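Local coordinates for putative sugar isomerase (Parabacteroides distasonis, PDB 3LMZ), which is probably a sugar isomerase with a xylose isomerase-like TIM barrel, its substrate not established, at residues Val109-Tyr112 with Glu113-Pro116; Asp119-Val122 with Lys123-Phe127; His132-Gly135 with Pro136-Thr140; Ala144-Val147 with Trp148-Thr151. All blocks are in the same frame, centred on the assembly; numbering follows the deposited sequence. Where two conformers were deposited one is given.

Contact 1 (Val109-Tyr112 with Glu113-Pro116)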
ATOM      1  N   VAL A 109     -16.435  -5.413  24.770  1.00 13.88           N
ATOM      2  CA  VAL A 109     -15.835  -6.514  25.472  1.00 13.90           C
ATOM      3  C   VAL A 109     -16.516  -6.618  26.832  1.00 13.95           C
ATOM      4  O   VAL A 109     -16.037  -6.052  27.804  1.00 14.37           O
ATOM      5  CB  VAL A 109     -14.308  -6.353  25.582  1.00 13.64           C
ATOM      6  CG1 VAL A 109     -13.647  -7.623  26.175  1.00 15.39           C
ATOM      7  CG2 VAL A 109     -13.726  -6.024  24.190  1.00 14.71           C
ATOM      8  N   PRO A 110     -17.652  -7.323  26.903  1.00 13.22           N
ATOM      9  CA  PRO A 110     -18.384  -7.467  28.206  1.00 12.13           C
ATOM     10  C   PRO A 110     -17.879  -8.674  28.975  1.00 13.91           C
ATOM     11  O   PRO A 110     -17.666  -9.751  28.367  1.00 15.76           O
ATOM     12  CB  PRO A 110     -19.804  -7.687  27.758  1.00 13.49           C
ATOM     13  CG  PRO A 110     -19.681  -8.394  26.443  1.00 15.24           C
ATOM     14  CD  PRO A 110     -18.353  -8.018  25.818  1.00 15.13           C
ATOM     15  N   ASN A 111     -17.800  -8.557  30.293  1.00 14.99           N
ATOM     16  CA  ASN A 111     -17.502  -9.727  31.117  1.00 15.35           C
ATOM     17  C   ASN A 111     -18.547 -10.820  30.767  1.00 15.83           C
ATOM     18  O   ASN A 111     -19.732 -10.535  30.485  1.00 13.59           O
ATOM     19  CB  ASN A 111     -17.653  -9.394  32.621  1.00 15.47           C
ATOM     20  CG  ASN A 111     -16.572  -8.462  33.149  1.00 18.68           C
ATOM     21  OD1 ASN A 111     -15.816  -7.880  32.392  1.00 19.54           O
ATOM     22  ND2 ASN A 111     -16.504  -8.322  34.473  1.00 19.97           N
ATOM     23  N   TYR A 112     -18.132 -12.076  30.774  1.00 15.22           N
ATOM     24  CA  TYR A 112     -19.062 -13.178  30.403  1.00 14.53           C
ATOM     25  C   TYR A 112     -20.375 -13.116  31.167  1.00 15.80           C
ATOM     26  O   TYR A 112     -21.420 -13.356  30.611  1.00 14.82           O
ATOM     27  CB  TYR A 112     -18.439 -14.565  30.720  1.00 17.45           C
ATOM     28  CG  TYR A 112     -17.362 -15.047  29.770  1.00 18.22           C
ATOM     29  CD1 TYR A 112     -17.549 -15.104  28.413  1.00 15.85           C
ATOM     30  CD2 TYR A 112     -16.173 -15.581  30.265  1.00 25.43           C
ATOM     31  CE1 TYR A 112     -16.558 -15.526  27.568  1.00 18.02           C
ATOM     32  CE2 TYR A 112     -15.172 -16.059  29.406  1.00 24.13           C
ATOM     33  CZ  TYR A 112     -15.374 -16.020  28.050  1.00 23.05           C
ATOM     34  OH  TYR A 112     -14.434 -16.468  27.121  1.00 25.08           O
ATOM     35  N   GLU A 113     -20.296 -12.832  32.453  1.00 15.09           N
ATOM     36  CA  GLU A 113     -21.506 -12.855  33.290  1.00 15.15           C
ATOM     37  C   GLU A 113     -22.489 -11.770  32.941  1.00 11.93           C
ATOM     38  O   GLU A 113     -23.627 -11.773  33.425  1.00 14.95           O
ATOM     39  CB  GLU A 113     -21.150 -12.813  34.793  1.00 14.43           C
ATOM     40  CG  GLU A 113     -20.595 -11.532  35.350  1.00 18.12           C
ATOM     41  CD  GLU A 113     -19.082 -11.318  35.142  1.00 22.89           C
ATOM     42  OE1 GLU A 113     -18.381 -12.172  34.507  1.00 19.90           O
ATOM     43  OE2 GLU A 113     -18.588 -10.255  35.658  1.00 26.77           O
ATOM     44  N   LEU A 114     -22.043 -10.793  32.172  1.00 11.58           N
ATOM     45  CA  LEU A 114     -22.871  -9.690  31.713  1.00 13.69           C
ATOM     46  C   LEU A 114     -23.547  -9.890  30.377  1.00 12.90           C
ATOM     47  O   LEU A 114     -24.320  -9.016  29.940  1.00 13.22           O
ATOM     48  CB  LEU A 114     -22.089  -8.372  31.704  1.00 14.40           C
ATOM     49  CG  LEU A 114     -21.551  -7.902  33.051  1.00 16.03           C
ATOM     50  CD1 LEU A 114     -20.606  -6.713  32.889  1.00 16.68           C
ATOM     51  CD2 LEU A 114     -22.714  -7.599  34.023  1.00 17.49           C
ATOM     52  N   LEU A 115     -23.316 -11.028  29.718  1.00 13.49           N
ATOM     53  CA  LEU A 115     -23.973 -11.307  28.454  1.00 15.05           C
ATOM     54  C   LEU A 115     -25.512 -11.275  28.512  1.00 14.76           C
ATOM     55  O   LEU A 115     -26.171 -10.725  27.621  1.00 15.09           O
ATOM     56  CB  LEU A 115     -23.462 -12.612  27.873  1.00 15.62           C
ATOM     57  CG  LEU A 115     -22.036 -12.488  27.274  1.00 18.45           C
ATOM     58  CD1 LEU A 115     -21.483 -13.872  27.002  1.00 18.34           C
ATOM     59  CD2 LEU A 115     -21.958 -11.623  26.062  1.00 19.55           C
ATOM     60  N   PRO A 116     -26.119 -11.804  29.594  1.00 16.38           N
ATOM     61  CA  PRO A 116     -27.582 -11.635  29.693  1.00 16.74           C
ATOM     62  C   PRO A 116     -28.046 -10.165  29.705  1.00 15.33           C
ATOM     63  O   PRO A 116     -29.072  -9.786  29.131  1.00 14.81           O
ATOM     64  CB  PRO A 116     -27.912 -12.327  31.017  1.00 15.06           C
ATOM     65  CG  PRO A 116     -26.803 -13.346  31.184  1.00 16.34           C
ATOM     66  CD  PRO A 116     -25.555 -12.691  30.643  1.00 13.99           C
TER

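Contact 2 (Asp119-Val122 with Lys123-Phe127)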
ATOM      1  N   ASP A 119     -27.896  -8.805  26.245  1.00 13.89           N
ATOM      2  CA  ASP A 119     -29.115  -9.317  25.603  1.00 12.99           C
ATOM      3  C   ASP A 119     -30.318  -8.408  25.854  1.00 12.27           C
ATOM      4  O   ASP A 119     -31.030  -7.975  24.928  1.00 13.34           O
ATOM      5  CB  ASP A 119     -29.368 -10.758  26.018  1.00 13.53           C
ATOM      6  CG  ASP A 119     -30.501 -11.397  25.264  1.00 16.65           C
ATOM      7  OD1 ASP A 119     -31.676 -10.987  25.519  1.00 15.07           O
ATOM      8  OD2 ASP A 119     -30.253 -12.373  24.544  1.00 16.65           O
ATOM      9  N   LYS A 120     -30.544  -8.063  27.123  1.00 14.83           N
ATOM     10  CA  LYS A 120     -31.600  -7.123  27.513  1.00 14.66           C
ATOM     11  C   LYS A 120     -31.446  -5.786  26.776  1.00 12.46           C
ATOM     12  O   LYS A 120     -32.422  -5.210  26.244  1.00 12.66           O
ATOM     13  CB  LYS A 120     -31.539  -6.870  29.046  1.00 15.09           C
ATOM     14  CG  LYS A 120     -32.646  -6.063  29.598  1.00 23.67           C
ATOM     15  CD  LYS A 120     -32.407  -5.697  31.078  1.00 23.77           C
ATOM     16  CE  LYS A 120     -33.303  -6.375  31.979  1.00 37.50           C
ATOM     17  NZ  LYS A 120     -33.060  -5.923  33.391  1.00 30.57           N
ATOM     18  N   LYS A 121     -30.209  -5.282  26.660  1.00 11.84           N
ATOM     19  CA  LYS A 121     -29.975  -3.963  26.083  1.00 15.95           C
ATOM     20  C   LYS A 121     -30.104  -3.958  24.541  1.00 14.56           C
ATOM     21  O   LYS A 121     -30.701  -3.016  24.001  1.00 14.08           O
ATOM     22  CB  LYS A 121     -28.613  -3.412  26.553  1.00 15.76           C
ATOM     23  CG  LYS A 121     -28.641  -2.964  28.032  1.00 16.69           C
ATOM     24  CD  LYS A 121     -29.352  -1.605  28.159  1.00 18.60           C
ATOM     25  CE  LYS A 121     -29.672  -1.189  29.564  1.00 23.94           C
ATOM     26  NZ  LYS A 121     -30.195   0.241  29.573  1.00 19.99           N
ATOM     27  N   VAL A 122     -29.708  -5.042  23.874  1.00 13.57           N
ATOM     28  CA  VAL A 122     -29.915  -5.067  22.449  1.00 14.99           C
ATOM     29  C   VAL A 122     -31.408  -5.097  22.157  1.00 13.34           C
ATOM     30  O   VAL A 122     -31.819  -4.496  21.150  1.00 13.75           O
ATOM     31  CB  VAL A 122     -29.169  -6.196  21.629  1.00 15.86           C
ATOM     32  CG1 VAL A 122     -27.647  -6.094  21.757  1.00 16.82           C
ATOM     33  CG2 VAL A 122     -29.590  -7.578  22.016  1.00 18.71           C
ATOM     34  N   LYS A 123     -32.247  -5.716  23.013  1.00 13.12           N
ATOM     35  CA  LYS A 123     -33.704  -5.691  22.826  1.00 16.25           C
ATOM     36  C   LYS A 123     -34.285  -4.297  23.038  1.00 15.00           C
ATOM     37  O   LYS A 123     -35.163  -3.861  22.315  1.00 14.91           O
ATOM     38  CB  LYS A 123     -34.345  -6.691  23.787  1.00 14.95           C
ATOM     39  CG  LYS A 123     -34.110  -8.138  23.365  1.00 15.56           C
ATOM     40  CD  LYS A 123     -34.662  -9.131  24.400  1.00 12.19           C
ATOM     41  CE  LYS A 123     -34.801 -10.544  23.865  1.00 14.31           C
ATOM     42  NZ  LYS A 123     -33.501 -11.208  23.400  1.00 14.25           N
ATOM     43  N   GLU A 124     -33.779  -3.599  24.049  1.00 13.49           N
ATOM     44  CA  GLU A 124     -34.253  -2.283  24.399  1.00 15.53           C
ATOM     45  C   GLU A 124     -33.952  -1.274  23.304  1.00 14.27           C
ATOM     46  O   GLU A 124     -34.782  -0.403  22.974  1.00 14.18           O
ATOM     47  CB  GLU A 124     -33.624  -1.845  25.723  1.00 15.81           C
ATOM     48  CG  GLU A 124     -33.994  -0.445  26.121  1.00 14.67           C
ATOM     49  CD  GLU A 124     -33.332   0.068  27.369  1.00 16.87           C
ATOM     50  OE1 GLU A 124     -32.480  -0.639  27.951  1.00 18.14           O
ATOM     51  OE2 GLU A 124     -33.643   1.222  27.776  1.00 19.07           O
ATOM     52  N   TYR A 125     -32.772  -1.338  22.703  1.00 13.52           N
ATOM     53  CA  TYR A 125     -32.273  -0.319  21.783  1.00 15.17           C
ATOM     54  C   TYR A 125     -32.345  -0.721  20.300  1.00 15.05           C
ATOM     55  O   TYR A 125     -32.239   0.138  19.419  1.00 15.34           O
ATOM     56  CB  TYR A 125     -30.829   0.061  22.101  1.00 15.44           C
ATOM     57  CG  TYR A 125     -30.670   0.954  23.266  1.00 13.51           C
ATOM     58  CD1 TYR A 125     -30.708   0.430  24.549  1.00 13.40           C
ATOM     59  CD2 TYR A 125     -30.504   2.320  23.119  1.00 17.09           C
ATOM     60  CE1 TYR A 125     -30.596   1.247  25.653  1.00 14.83           C
ATOM     61  CE2 TYR A 125     -30.362   3.159  24.204  1.00 15.93           C
ATOM     62  CZ  TYR A 125     -30.423   2.627  25.485  1.00 19.37           C
ATOM     63  OH  TYR A 125     -30.314   3.460  26.574  1.00 18.67           O
ATOM     64  N   ASP A 126     -32.507  -2.001  20.022  1.00 14.79           N
ATOM     65  CA  ASP A 126     -32.434  -2.564  18.672  1.00 13.44           C
ATOM     66  C   ASP A 126     -31.102  -2.201  18.001  1.00 12.82           C
ATOM     67  O   ASP A 126     -31.064  -1.653  16.887  1.00 15.79           O
ATOM     68  CB  ASP A 126     -33.592  -2.094  17.787  1.00 14.10           C
ATOM     69  CG  ASP A 126     -33.667  -2.866  16.462  1.00 17.16           C
ATOM     70  OD1 ASP A 126     -33.143  -4.044  16.314  1.00 16.46           O
ATOM     71  OD2 ASP A 126     -34.295  -2.303  15.523  1.00 18.50           O
ATOM     72  N   PHE A 127     -30.003  -2.534  18.677  1.00 13.78           N
ATOM     73  CA  PHE A 127     -28.644  -2.382  18.167  1.00 12.46           C
ATOM     74  C   PHE A 127     -27.995  -3.780  18.013  1.00 13.33           C
ATOM     75  O   PHE A 127     -28.398  -4.737  18.691  1.00 14.93           O
ATOM     76  CB  PHE A 127     -27.739  -1.582  19.157  1.00 13.46           C
ATOM     77  CG  PHE A 127     -28.126  -0.144  19.354  1.00 12.90           C
ATOM     78  CD1 PHE A 127     -28.933   0.537  18.487  1.00 13.93           C
ATOM     79  CD2 PHE A 127     -27.572   0.549  20.438  1.00 15.62           C
ATOM     80  CE1 PHE A 127     -29.244   1.886  18.688  1.00 16.97           C
ATOM     81  CE2 PHE A 127     -27.861   1.882  20.634  1.00 14.55           C
ATOM     82  CZ  PHE A 127     -28.675   2.544  19.771  1.00 14.11           C
TER
HETATM   83  O   HOH W   1     -32.504 -13.909  24.358  1.00 19.24           O
HETATM   84  O   HOH W   2     -28.748   2.408  28.565  1.00 20.23           O

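Contact 3 (His132-Gly135 with Pro136-Thr140)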
ATOM      1  N   HIS A 132     -15.333  -8.137  20.597  1.00 14.17           N
ATOM      2  CA  HIS A 132     -13.969  -8.197  20.013  1.00 12.96           C
ATOM      3  C   HIS A 132     -13.157  -9.336  20.622  1.00 14.57           C
ATOM      4  O   HIS A 132     -12.693  -9.221  21.744  1.00 17.39           O
ATOM      5  CB  HIS A 132     -13.209  -6.858  20.152  1.00 13.35           C
ATOM      6  CG  HIS A 132     -11.951  -6.835  19.347  1.00 13.66           C
ATOM      7  ND1 HIS A 132     -10.849  -6.076  19.662  1.00 18.46           N
ATOM      8  CD2 HIS A 132     -11.616  -7.516  18.221  1.00 15.09           C
ATOM      9  CE1 HIS A 132      -9.892  -6.291  18.773  1.00 17.44           C
ATOM     10  NE2 HIS A 132     -10.320  -7.166  17.883  1.00 16.19           N
ATOM     11  N   LEU A 133     -12.908 -10.356  19.806  1.00 15.60           N
ATOM     12  CA  LEU A 133     -12.078 -11.497  20.232  1.00 14.07           C
ATOM     13  C   LEU A 133     -10.625 -11.061  20.239  1.00 16.07           C
ATOM     14  O   LEU A 133     -10.227 -10.196  19.492  1.00 15.27           O
ATOM     15  CB  LEU A 133     -12.353 -12.714  19.366  1.00 13.82           C
ATOM     16  CG  LEU A 133     -11.890 -12.646  17.906  1.00 16.05           C
ATOM     17  CD1 LEU A 133     -10.422 -13.146  17.742  1.00 16.66           C
ATOM     18  CD2 LEU A 133     -12.810 -13.395  16.885  1.00 17.38           C
ATOM     19  N   HIS A 134      -9.829 -11.706  21.108  1.00 14.39           N
ATOM     20  CA  HIS A 134      -8.556 -11.148  21.565  1.00 14.12           C
ATOM     21  C   HIS A 134      -7.325 -12.013  21.462  1.00 16.73           C
ATOM     22  O   HIS A 134      -6.238 -11.507  21.757  1.00 18.72           O
ATOM     23  CB  HIS A 134      -8.694 -10.665  22.998  1.00 16.97           C
ATOM     24  CG  HIS A 134      -9.401  -9.360  23.101  1.00 17.20           C
ATOM     25  ND1 HIS A 134     -10.322  -9.097  24.084  1.00 20.08           N
ATOM     26  CD2 HIS A 134      -9.291  -8.227  22.358  1.00 19.70           C
ATOM     27  CE1 HIS A 134     -10.783  -7.862  23.917  1.00 17.22           C
ATOM     28  NE2 HIS A 134     -10.158  -7.304  22.894  1.00 18.54           N
ATOM     29  N   GLY A 135      -7.470 -13.241  20.996  1.00 15.77           N
ATOM     30  CA  GLY A 135      -6.332 -14.127  20.779  1.00 15.69           C
ATOM     31  C   GLY A 135      -5.798 -14.779  22.028  1.00 16.27           C
ATOM     32  O   GLY A 135      -6.373 -14.689  23.121  1.00 16.11           O
ATOM     33  N   PRO A 136      -4.700 -15.498  21.857  1.00 14.91           N
ATOM     34  CA  PRO A 136      -4.243 -16.423  22.865  1.00 18.04           C
ATOM     35  C   PRO A 136      -3.656 -15.793  24.109  1.00 18.16           C
ATOM     36  O   PRO A 136      -3.517 -16.535  25.081  1.00 23.74           O
ATOM     37  CB  PRO A 136      -3.169 -17.235  22.148  1.00 17.73           C
ATOM     38  CG  PRO A 136      -2.631 -16.302  21.107  1.00 17.48           C
ATOM     39  CD  PRO A 136      -3.863 -15.521  20.658  1.00 15.45           C
ATOM     40  N   ASP A 137      -3.352 -14.507  24.122  1.00 19.17           N
ATOM     41  CA  ASP A 137      -2.801 -13.841  25.347  1.00 24.27           C
ATOM     42  C   ASP A 137      -3.886 -13.490  26.404  1.00 27.29           C
ATOM     43  O   ASP A 137      -3.549 -13.162  27.562  1.00 27.47           O
ATOM     44  CB  ASP A 137      -2.073 -12.542  24.984  1.00 26.85           C
ATOM     45  CG  ASP A 137      -0.832 -12.764  24.118  1.00 30.73           C
ATOM     46  OD1 ASP A 137       0.087 -13.481  24.545  1.00 39.79           O
ATOM     47  OD2 ASP A 137      -0.791 -12.199  23.017  1.00 33.75           O
ATOM     48  N   ILE A 138      -5.173 -13.548  26.012  1.00 25.17           N
ATOM     49  CA  ILE A 138      -6.273 -13.050  26.842  1.00 23.05           C
ATOM     50  C   ILE A 138      -7.273 -14.192  27.138  1.00 23.44           C
ATOM     51  O   ILE A 138      -7.595 -14.986  26.249  1.00 24.77           O
ATOM     52  CB  ILE A 138      -6.962 -11.859  26.092  1.00 22.78           C
ATOM     53  CG1 ILE A 138      -6.015 -10.648  26.057  1.00 28.40           C
ATOM     54  CG2 ILE A 138      -8.250 -11.482  26.716  1.00 23.67           C
ATOM     55  CD1 ILE A 138      -4.888 -10.791  25.146  1.00 43.34           C
ATOM     56  N   LYS A 139      -7.747 -14.302  28.378  1.00 25.78           N
ATOM     57  CA  LYS A 139      -8.549 -15.457  28.786  1.00 26.49           C
ATOM     58  C   LYS A 139      -9.970 -15.458  28.247  1.00 26.19           C
ATOM     59  O   LYS A 139     -10.551 -16.526  27.976  1.00 29.26           O
ATOM     60  CB  LYS A 139      -8.592 -15.611  30.332  1.00 29.90           C
ATOM     61  CG  LYS A 139      -7.331 -16.266  30.917  1.00 40.98           C
ATOM     62  N   THR A 140     -10.544 -14.268  28.132  1.00 21.69           N
ATOM     63  CA  THR A 140     -11.918 -14.121  27.733  1.00 24.22           C
ATOM     64  C   THR A 140     -11.978 -13.784  26.248  1.00 23.46           C
ATOM     65  O   THR A 140     -11.253 -12.932  25.772  1.00 22.34           O
ATOM     66  CB  THR A 140     -12.572 -13.002  28.512  1.00 26.33           C
ATOM     67  OG1 THR A 140     -12.379 -13.251  29.925  1.00 34.79           O
ATOM     68  CG2 THR A 140     -14.066 -12.941  28.195  1.00 25.56           C
TER
HETATM   69  O   HOH W   3      -3.643 -12.183  22.210  1.00 20.75           O
HETATM   70  O   HOH W   4     -11.398 -10.301  26.172  1.00 23.46           O

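Contact 4 (Ala144-Val147 with Trp148-Thr151)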
ATOM      1  N   ALA A 144     -12.983 -16.957  17.704  1.00 13.04           N
ATOM      2  CA  ALA A 144     -14.316 -16.818  17.153  1.00 12.54           C
ATOM      3  C   ALA A 144     -15.223 -17.913  17.738  1.00 13.80           C
ATOM      4  O   ALA A 144     -16.373 -17.633  18.082  1.00 13.56           O
ATOM      5  CB  ALA A 144     -14.250 -16.933  15.649  1.00 13.52           C
ATOM      6  N   THR A 145     -14.699 -19.132  17.923  1.00 14.98           N
ATOM      7  CA  THR A 145     -15.504 -20.226  18.475  1.00 13.92           C
ATOM      8  C   THR A 145     -15.983 -19.908  19.859  1.00 13.67           C
ATOM      9  O   THR A 145     -17.132 -20.188  20.212  1.00 14.54           O
ATOM     10  CB  THR A 145     -14.706 -21.526  18.510  1.00 15.14           C
ATOM     11  OG1 THR A 145     -14.320 -21.846  17.170  1.00 14.19           O
ATOM     12  CG2 THR A 145     -15.535 -22.672  19.191  1.00 14.29           C
ATOM     13  N   ASP A 146     -15.123 -19.275  20.659  1.00 13.45           N
ATOM     14  CA  ASP A 146     -15.533 -18.925  22.021  1.00 15.07           C
ATOM     15  C   ASP A 146     -16.651 -17.884  22.024  1.00 13.75           C
ATOM     16  O   ASP A 146     -17.573 -17.987  22.824  1.00 13.90           O
ATOM     17  CB  ASP A 146     -14.372 -18.378  22.827  1.00 15.09           C
ATOM     18  CG  ASP A 146     -14.738 -18.186  24.281  1.00 19.20           C
ATOM     19  OD1 ASP A 146     -14.918 -19.224  24.972  1.00 21.06           O
ATOM     20  OD2 ASP A 146     -14.887 -17.034  24.738  1.00 18.07           O
ATOM     21  N   VAL A 147     -16.631 -16.939  21.113  1.00 13.64           N
ATOM     22  CA  VAL A 147     -17.696 -15.964  21.043  1.00 14.18           C
ATOM     23  C   VAL A 147     -18.947 -16.623  20.570  1.00 14.76           C
ATOM     24  O   VAL A 147     -20.015 -16.410  21.179  1.00 15.24           O
ATOM     25  CB  VAL A 147     -17.370 -14.767  20.139  1.00 16.04           C
ATOM     26  CG1 VAL A 147     -18.581 -13.812  20.061  1.00 14.29           C
ATOM     27  CG2 VAL A 147     -16.160 -14.029  20.660  1.00 15.13           C
ATOM     28  N   TRP A 148     -18.830 -17.515  19.591  1.00 14.54           N
ATOM     29  CA  TRP A 148     -19.954 -18.272  19.096  1.00 15.68           C
ATOM     30  C   TRP A 148     -20.643 -19.047  20.206  1.00 14.28           C
ATOM     31  O   TRP A 148     -21.855 -18.959  20.370  1.00 15.06           O
ATOM     32  CB  TRP A 148     -19.536 -19.210  17.979  1.00 15.47           C
ATOM     33  CG  TRP A 148     -20.651 -20.029  17.364  1.00 15.72           C
ATOM     34  CD1 TRP A 148     -20.961 -21.359  17.609  1.00 17.63           C
ATOM     35  CD2 TRP A 148     -21.622 -19.561  16.426  1.00 14.95           C
ATOM     36  NE1 TRP A 148     -22.047 -21.733  16.834  1.00 17.21           N
ATOM     37  CE2 TRP A 148     -22.469 -20.654  16.101  1.00 19.64           C
ATOM     38  CE3 TRP A 148     -21.821 -18.338  15.775  1.00 16.11           C
ATOM     39  CZ2 TRP A 148     -23.490 -20.547  15.137  1.00 17.70           C
ATOM     40  CZ3 TRP A 148     -22.823 -18.246  14.822  1.00 16.40           C
ATOM     41  CH2 TRP A 148     -23.650 -19.324  14.523  1.00 19.21           C
ATOM     42  N   VAL A 149     -19.860 -19.827  20.953  0.50 15.47           N
ATOM     43  CA  VAL A 149     -20.445 -20.692  21.981  0.50 16.08           C
ATOM     44  C   VAL A 149     -21.165 -19.870  23.055  0.50 16.38           C
ATOM     45  O   VAL A 149     -22.186 -20.307  23.610  0.50 16.06           O
ATOM     46  CB  VAL A 149     -19.359 -21.642  22.620  0.50 16.73           C
ATOM     47  CG1 VAL A 149     -18.575 -22.362  21.534  0.50 16.72           C
ATOM     48  CG2 VAL A 149     -18.433 -20.872  23.542  0.50 18.29           C
ATOM     49  N   HIS A 150     -20.656 -18.674  23.346  1.00 14.90           N
ATOM     50  CA  HIS A 150     -21.272 -17.783  24.375  1.00 14.74           C
ATOM     51  C   HIS A 150     -22.452 -16.955  23.869  1.00 16.41           C
ATOM     52  O   HIS A 150     -23.172 -16.361  24.673  1.00 19.66           O
ATOM     53  CB  HIS A 150     -20.203 -16.883  24.988  1.00 16.28           C
ATOM     54  CG  HIS A 150     -19.334 -17.596  25.967  1.00 18.17           C
ATOM     55  ND1 HIS A 150     -18.172 -18.245  25.617  1.00 18.89           N
ATOM     56  CD2 HIS A 150     -19.518 -17.831  27.287  1.00 19.77           C
ATOM     57  CE1 HIS A 150     -17.657 -18.821  26.691  1.00 19.99           C
ATOM     58  NE2 HIS A 150     -18.443 -18.565  27.717  1.00 20.20           N
ATOM     59  N   THR A 151     -22.647 -16.889  22.555  1.00 12.95           N
ATOM     60  CA  THR A 151     -23.700 -16.081  21.972  1.00 13.96           C
ATOM     61  C   THR A 151     -24.788 -16.834  21.151  1.00 12.82           C
ATOM     62  O   THR A 151     -25.849 -16.247  20.889  1.00 13.87           O
ATOM     63  CB  THR A 151     -23.156 -14.963  21.098  1.00 15.93           C
ATOM     64  OG1 THR A 151     -22.445 -15.505  19.979  1.00 15.28           O
ATOM     65  CG2 THR A 151     -22.255 -14.025  21.900  1.00 18.15           C
TER

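Contact 1 (Val109-Tyr112 with Glu113-Pro116)
Glu113 is folded back onto Asn111 by two successive bends. Its CG sits between the backbone N and the carbonyl carbon (chi1 70°), and the chain bends again at chi2 (-83°). Asn111 meets it with CG beside its own backbone N and anti to the carbonyl carbon (chi1 -70°). The two side chains run side by side and point the same way. Asn111 ND2 donates to Glu113 OE2 at 3.1 Å. The acceptor lies in the plane of the amide. The amide approaches OE2 on the syn side, but tilted out of the carboxylate plane. Asn111 CB packs against the same carboxylate, 3.4 Å from Glu113 OE1. With an alanine here the amide is gone, and Glu113 OE2 would probably lose its mate and the carboxylate be freer to turn.

Two backbone bonds of the i to i+3 kind shape the chain here. Leu114 N donates to Asn111 O at 2.9 Å, and Leu115 N donates to Tyr112 O at 3.1 Å. They form the short 3-10 turn that leads from strand 105-110 into helix 115-125. Leu115 spreads its two methyls: CD2 reaches Pro110 CG at 4.0 Å, while CD1 lies at the edge of the Tyr112 ring. The phenol OH of Tyr112 is bonded to Asp146, and its ring stacks on His150. On the polar side, the amide N-H offers the carboxylate a neutral donor. The negative charge is probably not cancelled here but only turned toward Asn111; the two backbone bonds set the turn itself.

Contact 2 (Asp119-Val122 with Lys123-Phe127)
Lys123 reaches back one helical turn to Asp119. Its chain runs extended through chi2 and chi3, then bends at chi4 (61°), which turns NZ in toward the carboxylate. Lys123 NZ forms a salt bridge with Asp119 OD1 at 2.8 Å, arriving on the syn side but tilted from the carboxylate plane. Water 1 completes a small ring: it donates to Asp119 OD2 at 2.7 Å and accepts from Lys123 NZ. Asp155 is a second partner of both groups.

Lys121 and Glu124 make the second ion pair, three residues apart. Lys121 is bent at chi2 (-77°), while Glu124 is extended, with CG anti to the backbone N (chi1 176°). The two chains lie alongside, and Lys121 NZ meets Glu124 OE1 at 2.9 Å, again on the syn side. The aliphatic part of Lys121 also runs beside Tyr125, with CD 4.0 Å from Tyr125 CE1. Water 2 links Lys121 NZ, 2.8 Å away, to Tyr125 OH. Asp92 gives the same ammonium a further carboxylate.

Helix 115-125 ends here. Asp126 has positive phi, and its N makes a weak bond to Val122 O. Phe127 O comes to rest 3.4 Å from Val122 CB and has no polar partner in the model. Both bridged lysines have two carboxylate partners, so each ammonium is held by more than one charge. This would be expected to favour their protonated state and to fix the bent side chains along this surface of the helix.

Contact 3 (His132-Gly135 with Pro136-Thr140)
Pro136 follows directly on Gly135, whose phi is positive (79°). A side chain at Gly135 would run into Pro136 CD, so the glycine suits this junction for two reasons. Pro136 and Asp137 are the central residues of a type I beta turn from Gly135 to Ile138. At Asp137 water 3 joins the two sides: it donates to His134 O at 2.7 Å and to Asp137 OD2, and accepts from Asp137 N. The Asp137 carboxylate also forms a salt bridge with Arg169.

Ile138 closes the turn through a weak bond from its N to Gly135 O at 3.3 Å. Its side chain leans back on His134, with Ile138 CB 3.7 Å from His134 CB. Ile138 CD1 reaches on to His134 O. At Thr140, water 4 donates to the carbonyl O at 2.7 Å. The same water lies in the plane of the His134 ring, 2.6 Å from ND1. One ring face is covered by His132 O, and NE2 binds a citrate that probably came from the crystallisation liquor.

This loop leads from strand 128-132 to helix 144-151, at the C-terminal end of the strand, where TIM-barrel active sites lie. Leu133 packs on strand 158-163 and on His166 of helix 164-169. Pro136 rests on Arg169 of that helix, and Thr140 touches Tyr112, just after strand 105-110.

Contact 4 (Ala144-Val147 with Trp148-Thr151)
His150 holds Asp146 O with two N-H groups. Its ring ND1 donates at 2.9 Å to Asp146 O, with the acceptor in the ring plane. Its backbone N reaches the same Asp146 O at 3.2 Å, from the opposite face of the carbonyl plane. CG of His150 lies beside its backbone N (chi1 -76°), which lays the ring back along the helix toward the carbonyl. At the next residue, Thr151 OG1 donates to Val147 O at 2.9 Å, back across one turn and from above the carbonyl plane. Regular helical bonds run from Trp148 N to Ala144 O and from Val149 N to Thr145 O.

The Asp146 carboxylate comes near the same imidazole, with OD1 3.3 Å from His150 CE1. The two planes are 56° apart. Asp146 OD2 is bonded to Tyr112 OH. A phenylalanine at His150 would lack ND1, and would probably leave Asp146 O with the backbone bond alone.

Farther out, Val147 CG1 packs on Thr151 CG2 at 4.1 Å, on the side of helix 144-151 that faces strands 128-132 and 158-163. Trp148 leads away to stack on Tyr181, whose OH bonds Thr145 OG1. The bond to Asp146 O places a proton on His150 ND1. The nearby carboxylate would be expected to polarise the ring and perhaps to favour its protonated form.

From the N terminus, contact 1 turns strand 105-110 into helix 115-125, and contact 2 lies on that same helix and takes in its C-terminal end. Contact 3 closes a turn in the loop after strand 128-132. Contact 4 spans helix 144-151, which follows. The four are in series: none nests in or crosses another. Contacts 1, 3 and 4 still meet in space. Tyr112 and Val109 of contact 1 pack on Thr140 and His134 of contact 3, and Leu133 of contact 3 packs on Ala144 and Val147 of contact 4. Tyr112 also meets Asp146 and His150 of contact 4. They tie the ends of strands 105-110 and 128-132 to helix 144-151; contact 2 lies farther along helix 115-125.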